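Putative isohexenylglutaconyl-CoA hydratase (Pseudomonas aeruginosa, PDB 4ZU2) probably hydrates the enoyl double bond of isohexenylglutaconyl-CoA during citronellate (acyclic terpene) breakdown, as a member of the crotonase (enoyl-CoA hydratase/isomerase) family. Local coordinates at residues K71-A76 with E82-L87; V106-G111 with D191-R196; D173-L178 with C186-D191. All coordinates share one frame; numbering follows the deposited sequence.

Interaction 1: residues K71-A76 with E82-L87; sequences KDMAGA and EAYRTL
Y84 reaches across from helix 81-99 and lays its ring over A76, whose CB sits 3.9 Å from the ring centroid and 24° off the normal, a CH-pi contact displaced toward the rim on the hydroxyl side. The ring gets there because CG is anti to the carbonyl carbon of Y84, beside its backbone N (chi1 -76°). At the ring edge, near its plane, OH donates to the backbone O of M73; the modelled 2.4 Å between Y84 OH and M73 O is very short, so the exact length is doubtful. The M73 side chain, bent at chi2 and chi3, crosses the tyrosine obliquely, with M73 CG 3.8 Å from Y84 CE1.

The two helices form a helical hairpin, joined by a short linker: the segments 71-76 and 82-87 run at 138°, axes 10.1 Å apart at closest approach. A76 meets A83 and L87 across the gap, its CB 4.2 Å from A83 CB and 4.3 Å from L87 CD1. On helix 81-99, R85 grips E82 side-on, NE to OE2 at 2.7 Å and NH2 to OE1 at 2.8 Å, both carboxylate oxygens met on the syn side. The helix 81-99 side also meets the second subunit: A239 of that subunit packs on Y84, and R236 of that same subunit on R85.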
ATOM      1  N   LYS A  71      12.136 -32.843  -4.664  1.00 21.81           N
ATOM      2  CA  LYS A  71      12.876 -33.762  -5.511  1.00 27.94           C
ATOM      3  C   LYS A  71      13.609 -32.958  -6.543  1.00 25.94           C
ATOM      4  O   LYS A  71      14.796 -33.146  -6.746  1.00 20.66           O
ATOM      5  CB  LYS A  71      11.950 -34.759  -6.196  1.00 32.40           C
ATOM      6  CG  LYS A  71      11.253 -35.709  -5.227  1.00 45.57           C
ATOM      7  CD  LYS A  71      10.245 -36.663  -5.921  1.00 47.23           C
ATOM      8  CE  LYS A  71       8.948 -35.930  -6.339  1.00 50.16           C
ATOM      9  NZ  LYS A  71       8.343 -34.956  -5.327  1.00 50.01           N
ATOM     10  N   ASP A  72      12.910 -32.025  -7.174  1.00 27.37           N
ATOM     11  CA  ASP A  72      13.559 -31.224  -8.193  1.00 29.61           C
ATOM     12  C   ASP A  72      14.626 -30.315  -7.605  1.00 24.56           C
ATOM     13  O   ASP A  72      15.656 -30.109  -8.231  1.00 23.28           O
ATOM     14  CB  ASP A  72      12.542 -30.461  -9.039  1.00 32.88           C
ATOM     15  CG  ASP A  72      11.824 -31.363 -10.010  1.00 38.40           C
ATOM     16  OD1 ASP A  72      12.232 -32.552 -10.154  1.00 39.67           O
ATOM     17  OD2 ASP A  72      10.847 -30.888 -10.616  1.00 41.08           O
ATOM     18  N   MET A  73      14.418 -29.808  -6.402  1.00 21.62           N
ATOM     19  CA  MET A  73      15.418 -28.895  -5.812  1.00 25.58           C
ATOM     20  C   MET A  73      16.647 -29.771  -5.458  1.00 23.38           C
ATOM     21  O   MET A  73      17.789 -29.347  -5.539  1.00 18.90           O
ATOM     22  CB  MET A  73      14.855 -28.158  -4.577  1.00 30.98           C
ATOM     23  CG  MET A  73      15.396 -26.706  -4.350  1.00 35.22           C
ATOM     24  SD  MET A  73      14.470 -25.387  -5.150  1.00106.67           S
ATOM     25  CE  MET A  73      14.324 -25.941  -6.862  1.00 16.15           C
ATOM     26  N   ALA A  74      16.380 -31.022  -5.102  1.00 19.65           N
ATOM     27  CA  ALA A  74      17.442 -31.912  -4.727  1.00 17.30           C
ATOM     28  C   ALA A  74      18.248 -32.279  -5.991  1.00 17.58           C
ATOM     29  O   ALA A  74      19.457 -32.200  -5.978  1.00 19.52           O
ATOM     30  CB  ALA A  74      16.889 -33.189  -3.984  1.00 24.80           C
ATOM     31  N   GLY A  75      17.567 -32.619  -7.080  1.00 18.56           N
ATOM     32  CA  GLY A  75      18.220 -32.869  -8.357  1.00 22.81           C
ATOM     33  C   GLY A  75      19.132 -31.777  -8.915  1.00 29.40           C
ATOM     34  O   GLY A  75      20.051 -32.079  -9.666  1.00 28.44           O
ATOM     35  N   ALA A  76      18.895 -30.512  -8.558  1.00 29.20           N
ATOM     36  CA  ALA A  76      19.635 -29.410  -9.159  1.00 28.47           C
ATOM     37  C   ALA A  76      21.018 -29.204  -8.552  1.00 27.23           C
ATOM     38  O   ALA A  76      21.876 -28.570  -9.158  1.00 24.74           O
ATOM     39  CB  ALA A  76      18.803 -28.093  -9.090  1.00 19.38           C
ATOM     40  N   GLU A  82      24.366 -22.381 -11.174  1.00 12.49           N
ATOM     41  CA  GLU A  82      23.766 -21.908 -12.391  1.00 14.51           C
ATOM     42  C   GLU A  82      22.381 -22.513 -12.587  1.00 22.60           C
ATOM     43  O   GLU A  82      21.480 -21.855 -13.138  1.00 20.95           O
ATOM     44  CB  GLU A  82      24.702 -22.130 -13.565  1.00 17.94           C
ATOM     45  CG  GLU A  82      25.738 -21.021 -13.688  1.00 23.34           C
ATOM     46  CD  GLU A  82      25.078 -19.661 -13.948  1.00 23.92           C
ATOM     47  OE1 GLU A  82      24.684 -19.431 -15.103  1.00 26.82           O
ATOM     48  OE2 GLU A  82      24.898 -18.865 -12.991  1.00 17.74           O
ATOM     49  N   ALA A  83      22.172 -23.723 -12.077  1.00 19.56           N
ATOM     50  CA  ALA A  83      20.889 -24.402 -12.254  1.00 14.09           C
ATOM     51  C   ALA A  83      19.905 -23.780 -11.311  1.00  9.64           C
ATOM     52  O   ALA A  83      18.732 -23.598 -11.665  1.00 14.87           O
ATOM     53  CB  ALA A  83      20.999 -25.951 -11.981  1.00 19.85           C
ATOM     54  N   TYR A  84      20.350 -23.496 -10.083  1.00  8.17           N
ATOM     55  CA  TYR A  84      19.460 -22.853  -9.134  1.00  9.90           C
ATOM     56  C   TYR A  84      18.995 -21.495  -9.676  1.00 12.83           C
ATOM     57  O   TYR A  84      17.831 -21.194  -9.591  1.00 14.49           O
ATOM     58  CB  TYR A  84      20.100 -22.781  -7.732  1.00 10.64           C
ATOM     59  CG  TYR A  84      20.041 -24.148  -7.071  1.00 21.00           C
ATOM     60  CD1 TYR A  84      18.818 -24.691  -6.678  1.00 23.45           C
ATOM     61  CD2 TYR A  84      21.183 -24.925  -6.903  1.00 24.94           C
ATOM     62  CE1 TYR A  84      18.739 -25.962  -6.107  1.00 23.56           C
ATOM     63  CE2 TYR A  84      21.105 -26.198  -6.345  1.00 30.01           C
ATOM     64  CZ  TYR A  84      19.876 -26.709  -5.962  1.00 28.78           C
ATOM     65  OH  TYR A  84      19.778 -27.944  -5.387  1.00 34.41           O
ATOM     66  N   ARG A  85      19.912 -20.711 -10.263  1.00 13.44           N
ATOM     67  CA  ARG A  85      19.606 -19.379 -10.804  1.00 14.84           C
ATOM     68  C   ARG A  85      18.595 -19.446 -11.940  1.00 13.22           C
ATOM     69  O   ARG A  85      17.563 -18.764 -11.922  1.00 18.69           O
ATOM     70  CB  ARG A  85      20.908 -18.699 -11.277  1.00 11.85           C
ATOM     71  CG  ARG A  85      20.874 -17.262 -11.649  1.00  8.92           C
ATOM     72  CD  ARG A  85      22.267 -16.771 -12.218  1.00 11.60           C
ATOM     73  NE  ARG A  85      22.659 -17.416 -13.474  1.00 13.13           N
ATOM     74  CZ  ARG A  85      21.987 -17.333 -14.625  1.00 18.83           C
ATOM     75  NH1 ARG A  85      20.871 -16.616 -14.733  1.00 18.33           N
ATOM     76  NH2 ARG A  85      22.447 -17.941 -15.695  1.00 24.17           N
ATOM     77  N   THR A  86      18.861 -20.293 -12.918  1.00 12.29           N
ATOM     78  CA  THR A  86      18.056 -20.350 -14.139  1.00 19.34           C
ATOM     79  C   THR A  86      16.635 -20.867 -13.900  1.00 24.13           C
ATOM     80  O   THR A  86      15.674 -20.375 -14.490  1.00 26.40           O
ATOM     81  CB  THR A  86      18.741 -21.247 -15.178  1.00 19.47           C
ATOM     82  OG1 THR A  86      19.830 -20.556 -15.762  1.00 25.79           O
ATOM     83  CG2 THR A  86      17.827 -21.594 -16.253  1.00 20.14           C
ATOM     84  N   LEU A  87      16.522 -21.867 -13.038  1.00 23.84           N
ATOM     85  CA  LEU A  87      15.232 -22.446 -12.657  1.00 17.62           C
ATOM     86  C   LEU A  87      14.409 -21.553 -11.711  1.00 17.05           C
ATOM     87  O   LEU A  87      13.194 -21.462 -11.909  1.00 19.96           O
ATOM     88  CB  LEU A  87      15.430 -23.858 -12.049  1.00 23.68           C
ATOM     89  CG  LEU A  87      16.064 -24.918 -12.976  1.00 31.61           C
ATOM     90  CD1 LEU A  87      16.574 -26.182 -12.236  1.00 34.35           C
ATOM     91  CD2 LEU A  87      15.075 -25.355 -14.018  1.00 37.07           C
TER

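Interaction 2: residues V106-G111 with D191-R196; sequences VALVEG and DALEQR
L108 and L193 carry the apolar part of this contact, strand side chain against helix side chain. Lying anti to the backbone N (chi1 -156°), CG of L108 carries CD1 out to 3.6 Å from L193 CG. The second methyl of the helix residue, L193 CD2, touches two strand-side partners, 3.9 Å from L108 CD1 and 3.8 Å from E110 CG. E110 takes part chiefly through CG, its chain extended beyond it and its carboxylate CD only slightly further from the methyl.

The other kind of contact is carboxylate against methyl. E194 bends at chi2, crosses L108 at about a right angle and sets OE2 3.6 Å from L108 CD2, a van der Waals meeting. The two glutamates stay apart, E110 OE2 being 6.4 Å from E194 OE2, so any repulsion between them is probably mild.

Strand 104-109 lies inside the main crotonase sheet, between strands 54-59 and 126-130, and helix 190-205 packs across one side of it. L197, further along that helix, touches both V106 and L108. I128 of the neighbouring strand meets L108 and R196, while E187 of strand 185-187 packs against L193, placing the helix over several strands at once.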
ATOM      1  N   VAL A 106      -8.482 -15.750 -11.201  1.00 24.05           N
ATOM      2  CA  VAL A 106      -9.077 -15.968  -9.887  1.00 26.35           C
ATOM      3  C   VAL A 106      -8.352 -17.125  -9.205  1.00 22.26           C
ATOM      4  O   VAL A 106      -8.226 -18.188  -9.793  1.00 19.59           O
ATOM      5  CB  VAL A 106     -10.593 -16.286  -9.986  1.00 22.71           C
ATOM      6  CG1 VAL A 106     -11.229 -16.369  -8.580  1.00 18.45           C
ATOM      7  CG2 VAL A 106     -11.278 -15.252 -10.847  1.00 27.07           C
ATOM      8  N   ALA A 107      -7.865 -16.913  -7.982  1.00 23.19           N
ATOM      9  CA  ALA A 107      -7.303 -18.018  -7.226  1.00 27.88           C
ATOM     10  C   ALA A 107      -8.254 -18.507  -6.136  1.00 24.93           C
ATOM     11  O   ALA A 107      -8.663 -17.753  -5.294  1.00 22.75           O
ATOM     12  CB  ALA A 107      -5.929 -17.678  -6.639  1.00 24.11           C
ATOM     13  N   LEU A 108      -8.558 -19.802  -6.162  1.00 26.41           N
ATOM     14  CA  LEU A 108      -9.306 -20.454  -5.102  1.00 22.63           C
ATOM     15  C   LEU A 108      -8.328 -21.255  -4.235  1.00 21.88           C
ATOM     16  O   LEU A 108      -7.849 -22.336  -4.621  1.00 19.84           O
ATOM     17  CB  LEU A 108     -10.402 -21.330  -5.734  1.00 32.53           C
ATOM     18  CG  LEU A 108     -11.644 -21.670  -4.894  1.00 38.80           C
ATOM     19  CD1 LEU A 108     -12.238 -20.424  -4.292  1.00 45.67           C
ATOM     20  CD2 LEU A 108     -12.675 -22.338  -5.740  1.00 36.31           C
ATOM     21  N   VAL A 109      -7.967 -20.697  -3.082  1.00 26.11           N
ATOM     22  CA  VAL A 109      -6.878 -21.261  -2.289  1.00 27.48           C
ATOM     23  C   VAL A 109      -7.411 -22.029  -1.048  1.00 29.72           C
ATOM     24  O   VAL A 109      -8.155 -21.506  -0.240  1.00 25.71           O
ATOM     25  CB  VAL A 109      -5.813 -20.172  -1.918  1.00 35.23           C
ATOM     26  CG1 VAL A 109      -5.291 -19.447  -3.188  1.00 30.52           C
ATOM     27  CG2 VAL A 109      -6.364 -19.177  -0.965  1.00 36.12           C
ATOM     28  N   GLU A 110      -7.024 -23.293  -0.941  1.00 25.51           N
ATOM     29  CA  GLU A 110      -7.449 -24.158   0.146  1.00 26.70           C
ATOM     30  C   GLU A 110      -6.211 -24.800   0.693  1.00 24.97           C
ATOM     31  O   GLU A 110      -5.269 -25.003  -0.043  1.00 24.45           O
ATOM     32  CB  GLU A 110      -8.358 -25.248  -0.379  1.00 25.37           C
ATOM     33  CG  GLU A 110      -9.558 -24.733  -1.090  1.00 23.52           C
ATOM     34  CD  GLU A 110     -10.336 -25.849  -1.716  1.00 39.55           C
ATOM     35  OE1 GLU A 110     -11.182 -26.456  -0.997  1.00 43.25           O
ATOM     36  OE2 GLU A 110     -10.059 -26.135  -2.916  1.00 39.83           O
ATOM     37  N   GLY A 111      -6.239 -25.126   1.984  1.00 29.92           N
ATOM     38  CA  GLY A 111      -5.185 -25.885   2.645  1.00 30.16           C
ATOM     39  C   GLY A 111      -3.850 -25.176   2.563  1.00 27.59           C
ATOM     40  O   GLY A 111      -3.756 -24.005   2.906  1.00 27.59           O
ATOM     41  N   ASP A 191     -19.227 -24.862  -0.200  1.00 58.94           N
ATOM     42  CA  ASP A 191     -20.371 -24.372  -0.951  1.00 58.38           C
ATOM     43  C   ASP A 191     -20.279 -22.852  -1.008  1.00 49.19           C
ATOM     44  O   ASP A 191     -20.660 -22.235  -1.998  1.00 44.44           O
ATOM     45  CB  ASP A 191     -21.687 -24.790  -0.297  1.00 62.93           C
ATOM     46  CG  ASP A 191     -21.829 -26.288  -0.170  1.00 64.65           C
ATOM     47  OD1 ASP A 191     -21.230 -27.028  -0.993  1.00 60.94           O
ATOM     48  OD2 ASP A 191     -22.555 -26.712   0.762  1.00 66.11           O
ATOM     49  N   ALA A 192     -19.772 -22.272   0.078  1.00 44.51           N
ATOM     50  CA  ALA A 192     -19.591 -20.836   0.201  1.00 39.92           C
ATOM     51  C   ALA A 192     -18.422 -20.416  -0.691  1.00 41.74           C
ATOM     52  O   ALA A 192     -18.443 -19.373  -1.315  1.00 35.79           O
ATOM     53  CB  ALA A 192     -19.295 -20.482   1.649  1.00 30.99           C
ATOM     54  N   LEU A 193     -17.386 -21.245  -0.723  1.00 44.43           N
ATOM     55  CA  LEU A 193     -16.198 -20.930  -1.485  1.00 41.94           C
ATOM     56  C   LEU A 193     -16.596 -20.894  -2.931  1.00 38.45           C
ATOM     57  O   LEU A 193     -16.151 -20.027  -3.678  1.00 33.78           O
ATOM     58  CB  LEU A 193     -15.116 -21.985  -1.255  1.00 45.84           C
ATOM     59  CG  LEU A 193     -13.665 -21.487  -1.139  1.00 47.64           C
ATOM     60  CD1 LEU A 193     -13.434 -20.622   0.083  1.00 45.94           C
ATOM     61  CD2 LEU A 193     -12.695 -22.661  -1.151  1.00 50.21           C
ATOM     62  N   GLU A 194     -17.461 -21.836  -3.305  1.00 40.82           N
ATOM     63  CA  GLU A 194     -17.876 -22.019  -4.694  1.00 39.38           C
ATOM     64  C   GLU A 194     -18.887 -20.981  -5.139  1.00 36.23           C
ATOM     65  O   GLU A 194     -19.027 -20.730  -6.332  1.00 29.05           O
ATOM     66  CB  GLU A 194     -18.528 -23.386  -4.891  1.00 43.35           C
ATOM     67  CG  GLU A 194     -17.581 -24.547  -4.989  1.00 46.46           C
ATOM     68  CD  GLU A 194     -16.678 -24.467  -6.181  1.00 44.78           C
ATOM     69  OE1 GLU A 194     -17.184 -24.332  -7.312  1.00 48.15           O
ATOM     70  OE2 GLU A 194     -15.452 -24.537  -5.981  1.00 42.09           O
ATOM     71  N   GLN A 195     -19.659 -20.458  -4.193  1.00 36.64           N
ATOM     72  CA  GLN A 195     -20.708 -19.522  -4.539  1.00 34.37           C
ATOM     73  C   GLN A 195     -20.009 -18.239  -4.814  1.00 32.48           C
ATOM     74  O   GLN A 195     -20.266 -17.617  -5.822  1.00 36.90           O
ATOM     75  CB  GLN A 195     -21.803 -19.365  -3.460  1.00 34.24           C
ATOM     76  CG  GLN A 195     -21.426 -18.738  -2.110  1.00 41.76           C
ATOM     77  CD  GLN A 195     -21.534 -17.182  -2.017  1.00 59.03           C
ATOM     78  OE1 GLN A 195     -22.298 -16.548  -2.746  1.00 61.91           O
ATOM     79  NE2 GLN A 195     -20.776 -16.583  -1.087  1.00 51.79           N
ATOM     80  N   ARG A 196     -19.072 -17.886  -3.945  1.00 29.47           N
ATOM     81  CA  ARG A 196     -18.247 -16.705  -4.159  1.00 27.49           C
ATOM     82  C   ARG A 196     -17.569 -16.746  -5.511  1.00 25.60           C
ATOM     83  O   ARG A 196     -17.461 -15.726  -6.175  1.00 28.20           O
ATOM     84  CB  ARG A 196     -17.192 -16.550  -3.080  1.00 27.43           C
ATOM     85  CG  ARG A 196     -16.350 -15.306  -3.277  1.00 33.99           C
ATOM     86  CD  ARG A 196     -17.188 -14.062  -3.033  1.00 32.45           C
ATOM     87  NE  ARG A 196     -17.617 -14.002  -1.644  1.00 34.52           N
ATOM     88  CZ  ARG A 196     -18.448 -13.086  -1.142  1.00 47.16           C
ATOM     89  NH1 ARG A 196     -18.965 -12.122  -1.917  1.00 44.89           N
ATOM     90  NH2 ARG A 196     -18.750 -13.116   0.153  1.00 50.77           N
TER

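Interaction 3: residues D173-L178 with C186-D191; sequences DGREAL and CEADAD
The thiol of C186 nestles against the first turn of helix 174-179: SG lies 3.5 Å from G174 C and 3.6 Å from R175 N. SG is anti to the backbone N of C186 (chi1 -174°), which extends the sulfur toward the helix. The R175 side chain runs alongside the sulfur: it bends at chi2, which lays CD 3.6 Å from C186 SG, and then carries its guanidinium on to A188, where NH2 comes 4.0 Å from A188 CB, obliquely to the guanidinium plane. One turn further along the helix, L178 CB meets C186 CB at 4.2 Å.

The next shell sets these pieces in place. D173 is the N-cap of the helix; its OD1 accepts from E176 N at 3.2 Å (163° at the hydrogen). D189 does the same for helix 190-205, taking the backbone N of A192. Strand 185-187 is held to the main sheet by backbone bonds of E187 with A129 and A131, and A131 also touches both C186 and R175. L178 packs on R179 of the third subunit.

Across the two segments the grip is van der Waals, with a soft sulfur at its middle. G174, with no side chain, lets that sulfur lie close to its backbone, where the start of the helix may polarise it slightly; R175 NH1 stands 6.9 Å from E187 OE2, too far for a salt bridge.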
ATOM      1  N   ASP A 173      -3.833 -18.089   8.871  1.00 28.49           N
ATOM      2  CA  ASP A 173      -4.948 -18.677   8.169  1.00 26.19           C
ATOM      3  C   ASP A 173      -5.654 -17.728   7.269  1.00 22.52           C
ATOM      4  O   ASP A 173      -5.279 -16.551   7.160  1.00 18.95           O
ATOM      5  CB  ASP A 173      -5.940 -19.297   9.160  1.00 35.92           C
ATOM      6  CG  ASP A 173      -6.824 -18.258   9.861  1.00 42.75           C
ATOM      7  OD1 ASP A 173      -6.390 -17.109  10.133  1.00 40.60           O
ATOM      8  OD2 ASP A 173      -7.975 -18.620  10.156  1.00 49.76           O
ATOM      9  N   GLY A 174      -6.681 -18.270   6.604  1.00 21.89           N
ATOM     10  CA  GLY A 174      -7.515 -17.506   5.722  1.00 24.54           C
ATOM     11  C   GLY A 174      -8.092 -16.206   6.278  1.00 30.81           C
ATOM     12  O   GLY A 174      -8.172 -15.211   5.558  1.00 33.70           O
ATOM     13  N   ARG A 175      -8.544 -16.209   7.526  1.00 32.47           N
ATOM     14  CA  ARG A 175      -9.250 -15.046   8.051  1.00 30.03           C
ATOM     15  C   ARG A 175      -8.190 -13.958   8.170  1.00 24.58           C
ATOM     16  O   ARG A 175      -8.435 -12.822   7.844  1.00 25.61           O
ATOM     17  CB  ARG A 175      -9.931 -15.303   9.417  1.00 31.22           C
ATOM     18  CG  ARG A 175     -10.993 -16.451   9.509  1.00 76.56           C
ATOM     19  CD  ARG A 175     -12.403 -16.092   8.936  1.00 56.13           C
ATOM     20  NE  ARG A 175     -13.485 -16.843   9.591  1.00 50.57           N
ATOM     21  CZ  ARG A 175     -14.581 -17.348   9.001  1.00 36.93           C
ATOM     22  NH1 ARG A 175     -14.816 -17.224   7.705  1.00 18.09           N
ATOM     23  NH2 ARG A 175     -15.455 -18.031   9.747  1.00 44.05           N
ATOM     24  N   GLU A 176      -7.001 -14.343   8.609  1.00 23.53           N
ATOM     25  CA  GLU A 176      -5.874 -13.442   8.671  1.00 28.49           C
ATOM     26  C   GLU A 176      -5.461 -12.947   7.283  1.00 27.94           C
ATOM     27  O   GLU A 176      -4.948 -11.825   7.162  1.00 30.68           O
ATOM     28  CB  GLU A 176      -4.690 -14.132   9.343  1.00 32.78           C
ATOM     29  CG  GLU A 176      -3.385 -13.367   9.243  1.00 35.57           C
ATOM     30  CD  GLU A 176      -2.867 -12.852  10.539  1.00 38.10           C
ATOM     31  OE1 GLU A 176      -3.150 -11.684  10.848  1.00 45.11           O
ATOM     32  OE2 GLU A 176      -2.149 -13.587  11.233  1.00 35.86           O
ATOM     33  N   ALA A 177      -5.679 -13.750   6.239  1.00 22.85           N
ATOM     34  CA  ALA A 177      -5.147 -13.387   4.929  1.00 22.24           C
ATOM     35  C   ALA A 177      -6.042 -12.371   4.268  1.00 29.01           C
ATOM     36  O   ALA A 177      -5.595 -11.600   3.445  1.00 30.11           O
ATOM     37  CB  ALA A 177      -4.963 -14.571   4.052  1.00 12.53           C
ATOM     38  N   LEU A 178      -7.315 -12.399   4.641  1.00 32.60           N
ATOM     39  CA  LEU A 178      -8.272 -11.365   4.307  1.00 32.84           C
ATOM     40  C   LEU A 178      -7.957 -10.057   5.043  1.00 34.47           C
ATOM     41  O   LEU A 178      -8.061  -8.959   4.484  1.00 34.20           O
ATOM     42  CB  LEU A 178      -9.658 -11.867   4.696  1.00 33.80           C
ATOM     43  CG  LEU A 178     -10.924 -11.232   4.123  1.00 33.72           C
ATOM     44  CD1 LEU A 178     -11.664 -10.519   5.229  1.00 32.81           C
ATOM     45  CD2 LEU A 178     -10.630 -10.312   2.950  1.00 29.08           C
ATOM     46  N   CYS A 186     -12.741 -14.518   2.312  1.00 44.52           N
ATOM     47  CA  CYS A 186     -12.541 -15.726   3.111  1.00 44.13           C
ATOM     48  C   CYS A 186     -13.902 -16.381   3.340  1.00 44.97           C
ATOM     49  O   CYS A 186     -14.786 -15.751   3.912  1.00 46.25           O
ATOM     50  CB  CYS A 186     -11.911 -15.353   4.458  1.00 42.52           C
ATOM     51  SG  CYS A 186     -11.434 -16.743   5.518  1.00 40.23           S
ATOM     52  N   GLU A 187     -14.084 -17.610   2.854  1.00 45.93           N
ATOM     53  CA  GLU A 187     -15.313 -18.388   3.096  1.00 46.06           C
ATOM     54  C   GLU A 187     -15.056 -19.590   4.013  1.00 49.45           C
ATOM     55  O   GLU A 187     -13.989 -20.181   3.986  1.00 47.38           O
ATOM     56  CB  GLU A 187     -15.920 -18.885   1.788  1.00 46.43           C
ATOM     57  CG  GLU A 187     -15.981 -17.835   0.716  1.00 51.74           C
ATOM     58  CD  GLU A 187     -16.803 -16.625   1.137  1.00 53.49           C
ATOM     59  OE1 GLU A 187     -18.011 -16.789   1.424  1.00 58.08           O
ATOM     60  OE2 GLU A 187     -16.239 -15.512   1.204  1.00 52.57           O
ATOM     61  N   ALA A 188     -16.050 -19.947   4.818  1.00 54.06           N
ATOM     62  CA  ALA A 188     -15.886 -20.975   5.847  1.00 56.41           C
ATOM     63  C   ALA A 188     -16.134 -22.402   5.355  1.00 56.96           C
ATOM     64  O   ALA A 188     -15.772 -23.364   6.038  1.00 57.48           O
ATOM     65  CB  ALA A 188     -16.802 -20.667   7.036  1.00 58.97           C
ATOM     66  N   ASP A 189     -16.748 -22.553   4.183  1.00 60.15           N
ATOM     67  CA  ASP A 189     -17.002 -23.890   3.626  1.00 60.45           C
ATOM     68  C   ASP A 189     -17.029 -23.903   2.109  1.00 58.61           C
ATOM     69  O   ASP A 189     -17.057 -22.862   1.475  1.00 57.45           O
ATOM     70  CB  ASP A 189     -18.310 -24.484   4.159  1.00 59.37           C
ATOM     71  CG  ASP A 189     -19.484 -23.526   4.051  1.00 58.05           C
ATOM     72  OD1 ASP A 189     -19.995 -23.285   2.929  1.00 53.54           O
ATOM     73  OD2 ASP A 189     -19.908 -23.025   5.113  1.00 59.17           O
ATOM     74  N   ALA A 190     -17.041 -25.103   1.542  1.00 58.71           N
ATOM     75  CA  ALA A 190     -16.844 -25.288   0.104  1.00 59.23           C
ATOM     76  C   ALA A 190     -18.020 -24.796  -0.737  1.00 57.65           C
ATOM     77  O   ALA A 190     -17.839 -24.382  -1.874  1.00 54.47           O
ATOM     78  CB  ALA A 190     -16.556 -26.751  -0.206  1.00 58.81           C
ATOM     79  N   ASP A 191     -19.227 -24.862  -0.200  1.00 58.94           N
ATOM     80  CA  ASP A 191     -20.371 -24.372  -0.951  1.00 58.38           C
ATOM     81  C   ASP A 191     -20.279 -22.852  -1.008  1.00 49.19           C
ATOM     82  O   ASP A 191     -20.660 -22.235  -1.998  1.00 44.44           O
ATOM     83  CB  ASP A 191     -21.687 -24.790  -0.297  1.00 62.93           C
ATOM     84  CG  ASP A 191     -21.829 -26.288  -0.170  1.00 64.65           C
ATOM     85  OD1 ASP A 191     -21.230 -27.028  -0.993  1.00 60.94           O
ATOM     86  OD2 ASP A 191     -22.555 -26.712   0.762  1.00 66.11           O
TER

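How the interactions relate
From the N terminus, interaction 1 comes first, closing the short loop between helix 70-76 and helix 81-99. That second helix runs into strand 104-109, which opens interaction 2; the chain then travels some 80 residues before helix 190-205 closes it. Interaction 3 is nested inside that long loop, joining helix 174-179 to strand 185-187 and the turn after it, just before helix 190-205. Interactions 2 and 3 share D191, and their centres are 8 Å apart; E187 links them through a long, weak ion pair with R196. Interaction 1 stands apart, its centre 32 Å from that of interaction 2, at the periphery.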